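PDB 6VVG: arginine kinase, which is a baculoviral protein kinase, PK-1, that binds AMP in its nucleotide pocket and probably phosphorylates serine and threonine residues using ATP. Local coordinates for residues 201-206 with 251-256; 263-268 with 272-277. All coordinates share one frame; numbering follows the deposited sequence.

Interaction 1. Residues 201-206 with 251-256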
ATOM      1  N   VAL A 201      16.030  -2.203 -19.610  1.00 12.22           N
ATOM      2  CA  VAL A 201      15.449  -2.594 -20.890  1.00  9.21           C
ATOM      3  C   VAL A 201      14.924  -1.369 -21.628  1.00 11.39           C
ATOM      4  O   VAL A 201      15.142  -1.210 -22.836  1.00 11.40           O
ATOM      5  CB  VAL A 201      14.344  -3.645 -20.684  1.00 10.80           C
ATOM      6  CG1 VAL A 201      13.695  -3.996 -22.022  1.00 14.43           C
ATOM      7  CG2 VAL A 201      14.903  -4.890 -20.010  1.00  6.09           C
ATOM      8  N   VAL A 202      14.223  -0.486 -20.916  1.00  9.72           N
ATOM      9  CA  VAL A 202      13.726   0.739 -21.533  1.00 10.49           C
ATOM     10  C   VAL A 202      14.881   1.553 -22.102  1.00 10.27           C
ATOM     11  O   VAL A 202      14.796   2.077 -23.220  1.00 10.44           O
ATOM     12  CB  VAL A 202      12.909   1.557 -20.515  1.00  8.40           C
ATOM     13  CG1 VAL A 202      12.538   2.913 -21.093  1.00  7.86           C
ATOM     14  CG2 VAL A 202      11.670   0.788 -20.089  1.00 11.79           C
ATOM     15  N   ALA A 203      15.973   1.678 -21.344  1.00  8.16           N
ATOM     16  CA  ALA A 203      17.111   2.467 -21.807  1.00 12.53           C
ATOM     17  C   ALA A 203      17.704   1.866 -23.073  1.00 13.07           C
ATOM     18  O   ALA A 203      18.007   2.581 -24.036  1.00 12.23           O
ATOM     19  CB  ALA A 203      18.163   2.561 -20.699  1.00  8.24           C
ATOM     20  N   TYR A 204      17.874   0.544 -23.093  1.00 10.21           N
ATOM     21  CA  TYR A 204      18.372  -0.103 -24.301  1.00 11.13           C
ATOM     22  C   TYR A 204      17.438   0.148 -25.478  1.00 11.79           C
ATOM     23  O   TYR A 204      17.891   0.375 -26.605  1.00 10.26           O
ATOM     24  CB  TYR A 204      18.542  -1.604 -24.072  1.00 10.81           C
ATOM     25  CG  TYR A 204      19.370  -2.270 -25.149  1.00  9.45           C
ATOM     26  CD1 TYR A 204      18.827  -2.558 -26.399  1.00 14.30           C
ATOM     27  CD2 TYR A 204      20.700  -2.590 -24.926  1.00  9.33           C
ATOM     28  CE1 TYR A 204      19.590  -3.152 -27.390  1.00 12.99           C
ATOM     29  CE2 TYR A 204      21.465  -3.190 -25.907  1.00 11.17           C
ATOM     30  CZ  TYR A 204      20.907  -3.467 -27.134  1.00 12.30           C
ATOM     31  OH  TYR A 204      21.672  -4.064 -28.110  1.00 21.66           O
ATOM     32  N   GLU A 205      16.130   0.120 -25.230  1.00 11.34           N
ATOM     33  CA  GLU A 205      15.166   0.228 -26.318  1.00  8.96           C
ATOM     34  C   GLU A 205      15.150   1.633 -26.907  1.00 11.63           C
ATOM     35  O   GLU A 205      15.159   1.798 -28.131  1.00 14.83           O
ATOM     36  CB  GLU A 205      13.778  -0.175 -25.823  1.00 11.56           C
ATOM     37  CG  GLU A 205      13.650  -1.673 -25.591  1.00 11.26           C
ATOM     38  CD  GLU A 205      12.290  -2.084 -25.073  1.00 20.35           C
ATOM     39  OE1 GLU A 205      11.830  -1.488 -24.076  1.00 19.33           O
ATOM     40  OE2 GLU A 205      11.687  -3.006 -25.662  1.00 16.65           O
ATOM     41  N   ILE A 206      15.129   2.665 -26.060  1.00 15.55           N
ATOM     42  CA  ILE A 206      15.087   4.012 -26.620  1.00 10.21           C
ATOM     43  C   ILE A 206      16.421   4.374 -27.260  1.00 12.74           C
ATOM     44  O   ILE A 206      16.460   5.110 -28.254  1.00 12.57           O
ATOM     45  CB  ILE A 206      14.674   5.061 -25.573  1.00  8.69           C
ATOM     46  CG1 ILE A 206      15.602   5.048 -24.361  1.00 16.57           C
ATOM     47  CG2 ILE A 206      13.227   4.847 -25.156  1.00 11.26           C
ATOM     48  CD1 ILE A 206      15.309   6.179 -23.381  1.00 11.76           C
ATOM     49  N   ASP A 251      28.224   1.250 -22.257  1.00 11.41           N
ATOM     50  CA  ASP A 251      28.619   0.744 -20.947  1.00 14.58           C
ATOM     51  C   ASP A 251      27.465   0.808 -19.955  1.00 16.11           C
ATOM     52  O   ASP A 251      27.350  -0.057 -19.079  1.00 13.29           O
ATOM     53  CB  ASP A 251      29.816   1.532 -20.416  1.00 15.64           C
ATOM     54  CG  ASP A 251      30.512   0.828 -19.271  1.00 22.80           C
ATOM     55  OD1 ASP A 251      31.098  -0.249 -19.502  1.00 13.27           O
ATOM     56  OD2 ASP A 251      30.465   1.348 -18.136  1.00 12.60           O
ATOM     57  N   PHE A 252      26.601   1.816 -20.083  1.00 12.95           N
ATOM     58  CA  PHE A 252      25.451   1.929 -19.191  1.00  9.06           C
ATOM     59  C   PHE A 252      24.528   0.725 -19.333  1.00 13.58           C
ATOM     60  O   PHE A 252      24.185   0.074 -18.340  1.00 11.61           O
ATOM     61  CB  PHE A 252      24.698   3.231 -19.480  1.00 11.93           C
ATOM     62  CG  PHE A 252      23.533   3.480 -18.562  1.00 10.04           C
ATOM     63  CD1 PHE A 252      23.738   3.810 -17.232  1.00 10.40           C
ATOM     64  CD2 PHE A 252      22.232   3.387 -19.032  1.00 10.53           C
ATOM     65  CE1 PHE A 252      22.666   4.039 -16.385  1.00  9.32           C
ATOM     66  CE2 PHE A 252      21.157   3.613 -18.189  1.00  9.72           C
ATOM     67  CZ  PHE A 252      21.375   3.942 -16.868  1.00 12.78           C
ATOM     68  N   VAL A 253      24.122   0.400 -20.563  1.00 10.23           N
ATOM     69  CA  VAL A 253      23.121  -0.648 -20.731  1.00 11.15           C
ATOM     70  C   VAL A 253      23.718  -2.013 -20.416  1.00 12.59           C
ATOM     71  O   VAL A 253      23.039  -2.889 -19.865  1.00 11.15           O
ATOM     72  CB  VAL A 253      22.502  -0.602 -22.142  1.00 10.86           C
ATOM     73  CG1 VAL A 253      21.851   0.760 -22.384  1.00 17.63           C
ATOM     74  CG2 VAL A 253      23.538  -0.909 -23.207  1.00 12.31           C
ATOM     75  N   ARG A 254      24.997  -2.219 -20.743  1.00  9.91           N
ATOM     76  CA  ARG A 254      25.641  -3.471 -20.354  1.00 12.61           C
ATOM     77  C   ARG A 254      25.513  -3.687 -18.849  1.00 10.08           C
ATOM     78  O   ARG A 254      25.076  -4.748 -18.388  1.00  7.99           O
ATOM     79  CB  ARG A 254      27.124  -3.482 -20.738  1.00 17.99           C
ATOM     80  CG  ARG A 254      27.476  -3.050 -22.145  1.00 39.69           C
ATOM     81  CD  ARG A 254      26.971  -4.024 -23.217  1.00 43.90           C
ATOM     82  NE  ARG A 254      27.820  -3.984 -24.408  1.00 36.98           N
ATOM     83  CZ  ARG A 254      28.267  -5.060 -25.047  1.00 46.07           C
ATOM     84  NH1 ARG A 254      29.042  -4.927 -26.115  1.00 38.11           N
ATOM     85  NH2 ARG A 254      27.924  -6.271 -24.630  1.00 34.79           N
ATOM     86  N   ARG A 255      25.919  -2.682 -18.065  1.00  8.85           N
ATOM     87  CA  ARG A 255      25.921  -2.806 -16.612  1.00 10.89           C
ATOM     88  C   ARG A 255      24.516  -2.746 -16.034  1.00 11.42           C
ATOM     89  O   ARG A 255      24.282  -3.296 -14.955  1.00 14.14           O
ATOM     90  CB  ARG A 255      26.809  -1.715 -16.000  1.00 13.12           C
ATOM     91  CG  ARG A 255      28.267  -1.822 -16.460  1.00 13.10           C
ATOM     92  CD  ARG A 255      29.213  -0.838 -15.771  1.00 23.11           C
ATOM     93  NE  ARG A 255      30.584  -1.009 -16.254  1.00 36.90           N
ATOM     94  CZ  ARG A 255      31.541  -1.646 -15.587  1.00 39.05           C
ATOM     95  NH1 ARG A 255      31.289  -2.164 -14.393  1.00 38.66           N
ATOM     96  NH2 ARG A 255      32.755  -1.759 -16.110  1.00 36.68           N
ATOM     97  N   MET A 256      23.571  -2.116 -16.735  1.00  8.24           N
ATOM     98  CA  MET A 256      22.187  -2.156 -16.275  1.00 10.54           C
ATOM     99  C   MET A 256      21.604  -3.560 -16.393  1.00  9.75           C
ATOM    100  O   MET A 256      20.736  -3.937 -15.598  1.00 12.86           O
ATOM    101  CB  MET A 256      21.329  -1.176 -17.076  1.00  5.41           C
ATOM    102  CG  MET A 256      21.536   0.287 -16.740  1.00 15.78           C
ATOM    103  SD  MET A 256      21.030   0.741 -15.072  1.00 13.35           S
ATOM    104  CE  MET A 256      19.271   0.389 -15.122  1.00  9.46           C
TER
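Val-253 divides its two methyls between the Tyr-204 ring and the backbone at Ala-203 and Tyr-204. Its CG2 lies 3.7 Å from Tyr-204 CD2, approaching the ring obliquely, with CE2 slightly farther off, and the two side chains cross at about a right angle. CG1 turns instead to the backbone of helix 192-208, 4.0 Å from Tyr-204 N. The valine rotamer accounts for this split: CG1 stands anti to the carbonyl carbon (chi1 -59°), while CG2 sits between the backbone N and the carbonyl carbon. Helices 192-208 and 247-256 both belong to the C-terminal lobe of the protein kinase fold, where these short segments run roughly antiparallel, their axes 9.4 Å apart at an angle of 148°. Next to the valine, Phe-252 presents a ring edge to Ala-203, whose CB lies near the ring plane, 4.0 Å from CE2. One turn on, Met-256 folds back over Phe-252, placing CG 3.6 Å above the centre of one ring face. The Tyr-204 hydroxyl is hydrogen-bonded to the carbonyl O of Pro-240, which ties the outer end of the ring to a loop. Ile-122 of helix 115-133 touches both Ala-203 and Phe-252.

Interaction 2. Residues 263-268 with 272-277; sequences SRLSTY and IKHPFL
Tyr-268 and Ile-272 are joined by one backbone hydrogen bond, from Ile-272 N to Tyr-268 O at 2.9 Å. It is nearly straight, with an angle of 172° at the hydrogen, and the donor lies close to the C=O axis; this is the i to i+4 bond of the short helix 268-272. Thr-267 is the N-cap of that helix.

Apolar contact follows the same pair. Ile-272 lies over one face of the tyrosine ring: its CG2 makes a CH-pi contact 4.2 Å from the ring centroid, displaced toward the rim, and its CB comes within 4.0 Å of Tyr-268 CE1. Ile-272 CG1 stands trans to its own backbone N (chi1 -159°), and this longer branch reaches along the ring to its outer end, 3.9 Å from Tyr-268 OH. Three residues before Tyr-268, Leu-265, the centre of an inverse gamma turn, brings CD1 to 4.1 Å from His-274 CD2, the two side chains crossing nearly at right angles.

Polar contacts fix the imidazole at both nitrogens. Phe-276 N donates to His-274 ND1 over 3.0 Å, from a position tilted out of the imidazole plane, and His-274 NE2 is hydrogen-bonded to Asp-251 OD2.

Around this turn, Tyr-268 leans on Val-126 and Asn-130 of helix 115-133 and on Trp-196 of helix 192-208, while Leu-265 rests against Met-256 of helix 247-256.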
ATOM      1  N   SER A 263      27.347  -7.662 -10.632  1.00 10.22           N
ATOM      2  CA  SER A 263      28.022  -6.912 -11.684  1.00 13.93           C
ATOM      3  C   SER A 263      27.084  -5.895 -12.325  1.00 12.58           C
ATOM      4  O   SER A 263      27.384  -5.370 -13.401  1.00  8.69           O
ATOM      5  CB  SER A 263      28.577  -7.864 -12.743  1.00 13.10           C
ATOM      6  OG  SER A 263      29.636  -8.642 -12.218  1.00 14.93           O
ATOM      7  N   ARG A 264      25.962  -5.603 -11.672  1.00 13.17           N
ATOM      8  CA  ARG A 264      24.876  -4.827 -12.250  1.00 10.90           C
ATOM      9  C   ARG A 264      24.676  -3.528 -11.480  1.00 11.85           C
ATOM     10  O   ARG A 264      24.959  -3.443 -10.281  1.00  9.87           O
ATOM     11  CB  ARG A 264      23.570  -5.648 -12.240  1.00  7.58           C
ATOM     12  CG  ARG A 264      22.412  -5.035 -13.007  1.00 11.56           C
ATOM     13  CD  ARG A 264      21.087  -5.761 -12.739  1.00 13.21           C
ATOM     14  NE  ARG A 264      21.206  -7.218 -12.759  1.00 10.28           N
ATOM     15  CZ  ARG A 264      20.338  -8.046 -12.189  1.00  8.56           C
ATOM     16  NH1 ARG A 264      19.283  -7.560 -11.551  1.00 11.29           N
ATOM     17  NH2 ARG A 264      20.522  -9.358 -12.257  1.00 11.24           N
ATOM     18  N   LEU A 265      24.209  -2.507 -12.194  1.00 10.92           N
ATOM     19  CA  LEU A 265      23.701  -1.291 -11.564  1.00 11.39           C
ATOM     20  C   LEU A 265      22.296  -1.612 -11.071  1.00 10.43           C
ATOM     21  O   LEU A 265      21.308  -1.446 -11.789  1.00 14.54           O
ATOM     22  CB  LEU A 265      23.699  -0.123 -12.541  1.00 12.50           C
ATOM     23  CG  LEU A 265      24.987   0.159 -13.312  1.00  9.24           C
ATOM     24  CD1 LEU A 265      24.710   1.147 -14.440  1.00 12.16           C
ATOM     25  CD2 LEU A 265      26.071   0.680 -12.393  1.00 10.38           C
ATOM     26  N   SER A 266      22.204  -2.097  -9.834  1.00 10.60           N
ATOM     27  CA  SER A 266      20.948  -2.588  -9.282  1.00  8.32           C
ATOM     28  C   SER A 266      20.388  -1.678  -8.199  1.00  7.92           C
ATOM     29  O   SER A 266      19.395  -2.037  -7.552  1.00  9.59           O
ATOM     30  CB  SER A 266      21.136  -3.998  -8.721  1.00  8.54           C
ATOM     31  OG  SER A 266      22.126  -4.005  -7.706  1.00 11.49           O
ATOM     32  N   THR A 267      21.000  -0.519  -7.981  1.00  9.34           N
ATOM     33  CA  THR A 267      20.556   0.427  -6.972  1.00 10.49           C
ATOM     34  C   THR A 267      20.488   1.819  -7.582  1.00  9.27           C
ATOM     35  O   THR A 267      21.108   2.099  -8.610  1.00 11.05           O
ATOM     36  CB  THR A 267      21.498   0.453  -5.761  1.00 13.14           C
ATOM     37  OG1 THR A 267      22.783   0.938  -6.172  1.00 11.64           O
ATOM     38  CG2 THR A 267      21.648  -0.934  -5.160  1.00 13.65           C
ATOM     39  N   TYR A 268      19.730   2.699  -6.924  1.00  9.53           N
ATOM     40  CA  TYR A 268      19.650   4.087  -7.371  1.00  9.57           C
ATOM     41  C   TYR A 268      21.035   4.715  -7.471  1.00 11.43           C
ATOM     42  O   TYR A 268      21.384   5.322  -8.489  1.00 12.46           O
ATOM     43  CB  TYR A 268      18.779   4.902  -6.415  1.00 13.44           C
ATOM     44  CG  TYR A 268      18.891   6.400  -6.617  1.00 16.13           C
ATOM     45  CD1 TYR A 268      18.332   7.009  -7.729  1.00 12.78           C
ATOM     46  CD2 TYR A 268      19.562   7.202  -5.701  1.00 19.86           C
ATOM     47  CE1 TYR A 268      18.426   8.374  -7.925  1.00 12.13           C
ATOM     48  CE2 TYR A 268      19.665   8.573  -5.890  1.00 19.21           C
ATOM     49  CZ  TYR A 268      19.094   9.151  -7.004  1.00 14.83           C
ATOM     50  OH  TYR A 268      19.192  10.512  -7.197  1.00 22.21           O
ATOM     51  N   ILE A 272      22.591   6.304 -10.893  1.00 13.71           N
ATOM     52  CA  ILE A 272      22.681   7.749 -11.057  1.00 12.89           C
ATOM     53  C   ILE A 272      24.120   8.240 -11.104  1.00 16.78           C
ATOM     54  O   ILE A 272      24.372   9.356 -11.573  1.00 13.04           O
ATOM     55  CB  ILE A 272      21.891   8.431  -9.926  1.00 14.92           C
ATOM     56  CG1 ILE A 272      21.506   9.858 -10.318  1.00 21.50           C
ATOM     57  CG2 ILE A 272      22.692   8.431  -8.628  1.00 18.79           C
ATOM     58  CD1 ILE A 272      20.473   9.931 -11.419  1.00 16.41           C
ATOM     59  N   LYS A 273      25.079   7.436 -10.656  1.00 17.47           N
ATOM     60  CA  LYS A 273      26.478   7.840 -10.655  1.00 14.81           C
ATOM     61  C   LYS A 273      27.256   7.317 -11.858  1.00 18.05           C
ATOM     62  O   LYS A 273      28.456   7.585 -11.962  1.00 13.37           O
ATOM     63  CB  LYS A 273      27.154   7.377  -9.359  1.00 18.86           C
ATOM     64  CG  LYS A 273      26.760   8.192  -8.134  1.00 16.29           C
ATOM     65  CD  LYS A 273      27.391   7.653  -6.850  1.00 20.14           C
ATOM     66  CE  LYS A 273      27.037   8.537  -5.657  1.00 27.45           C
ATOM     67  NZ  LYS A 273      28.005   8.386  -4.533  1.00 48.92           N
ATOM     68  N   HIS A 274      26.613   6.596 -12.770  1.00 14.98           N
ATOM     69  CA  HIS A 274      27.323   6.080 -13.931  1.00 15.19           C
ATOM     70  C   HIS A 274      27.686   7.224 -14.876  1.00 14.04           C
ATOM     71  O   HIS A 274      26.911   8.174 -15.024  1.00 14.82           O
ATOM     72  CB  HIS A 274      26.472   5.049 -14.669  1.00 13.47           C
ATOM     73  CG  HIS A 274      27.201   4.353 -15.773  1.00 10.41           C
ATOM     74  ND1 HIS A 274      27.252   4.844 -17.060  1.00  9.24           N
ATOM     75  CD2 HIS A 274      27.928   3.211 -15.779  1.00 14.60           C
ATOM     76  CE1 HIS A 274      27.972   4.031 -17.812  1.00 16.10           C
ATOM     77  NE2 HIS A 274      28.396   3.034 -17.057  1.00 11.73           N
ATOM     78  N   PRO A 275      28.858   7.165 -15.524  1.00 14.00           N
ATOM     79  CA  PRO A 275      29.249   8.269 -16.422  1.00 11.96           C
ATOM     80  C   PRO A 275      28.154   8.696 -17.385  1.00 11.52           C
ATOM     81  O   PRO A 275      27.974   9.898 -17.610  1.00 18.06           O
ATOM     82  CB  PRO A 275      30.465   7.692 -17.161  1.00 18.64           C
ATOM     83  CG  PRO A 275      31.128   6.816 -16.103  1.00 17.64           C
ATOM     84  CD  PRO A 275      29.936   6.163 -15.375  1.00 13.45           C
ATOM     85  N   PHE A 276      27.407   7.747 -17.953  1.00 15.40           N
ATOM     86  CA  PHE A 276      26.388   8.103 -18.934  1.00 13.95           C
ATOM     87  C   PHE A 276      25.434   9.159 -18.395  1.00 14.66           C
ATOM     88  O   PHE A 276      25.067  10.098 -19.109  1.00 15.99           O
ATOM     89  CB  PHE A 276      25.603   6.863 -19.349  1.00 14.89           C
ATOM     90  CG  PHE A 276      24.524   7.140 -20.355  1.00 13.50           C
ATOM     91  CD1 PHE A 276      24.827   7.753 -21.553  1.00 15.77           C
ATOM     92  CD2 PHE A 276      23.206   6.784 -20.101  1.00 13.80           C
ATOM     93  CE1 PHE A 276      23.843   8.007 -22.489  1.00 18.13           C
ATOM     94  CE2 PHE A 276      22.215   7.040 -21.032  1.00 14.34           C
ATOM     95  CZ  PHE A 276      22.536   7.652 -22.228  1.00 18.91           C
ATOM     96  N   LEU A 277      25.017   9.019 -17.141  1.00 13.89           N
ATOM     97  CA  LEU A 277      24.036   9.917 -16.547  1.00 18.79           C
ATOM     98  C   LEU A 277      24.669  11.132 -15.883  1.00 26.54           C
ATOM     99  O   LEU A 277      23.940  11.989 -15.373  1.00 28.76           O
ATOM    100  CB  LEU A 277      23.186   9.152 -15.532  1.00 19.14           C
ATOM    101  CG  LEU A 277      22.480   7.918 -16.099  1.00 15.68           C
ATOM    102  CD1 LEU A 277      21.520   7.324 -15.075  1.00 12.44           C
ATOM    103  CD2 LEU A 277      21.743   8.250 -17.393  1.00 13.43           C
TER

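Overall arrangement
Helix 247-256 connects the two contacts, whose centres lie about 10 Å apart in the same kinase lobe, away from the nucleotide site. Interaction 1 is buried and apolar, a helix-helix packing between residues far apart in sequence. Interaction 2 is local and only partly buried, and combines a backbone hydrogen bond with side-chain packing around a short helix. A backbone hydrogen bond, Arg-255 O with Leu-265 N, joins them, and Asp-251, whose carboxylate reaches the second contact, is also salt-bridged to Arg-255. Phe-252 extends the apolar layer of 201-206/251-256 into the second contact, meeting the His-274 ring edge-to-face and the Phe-276 ring at an inclination of about 40°.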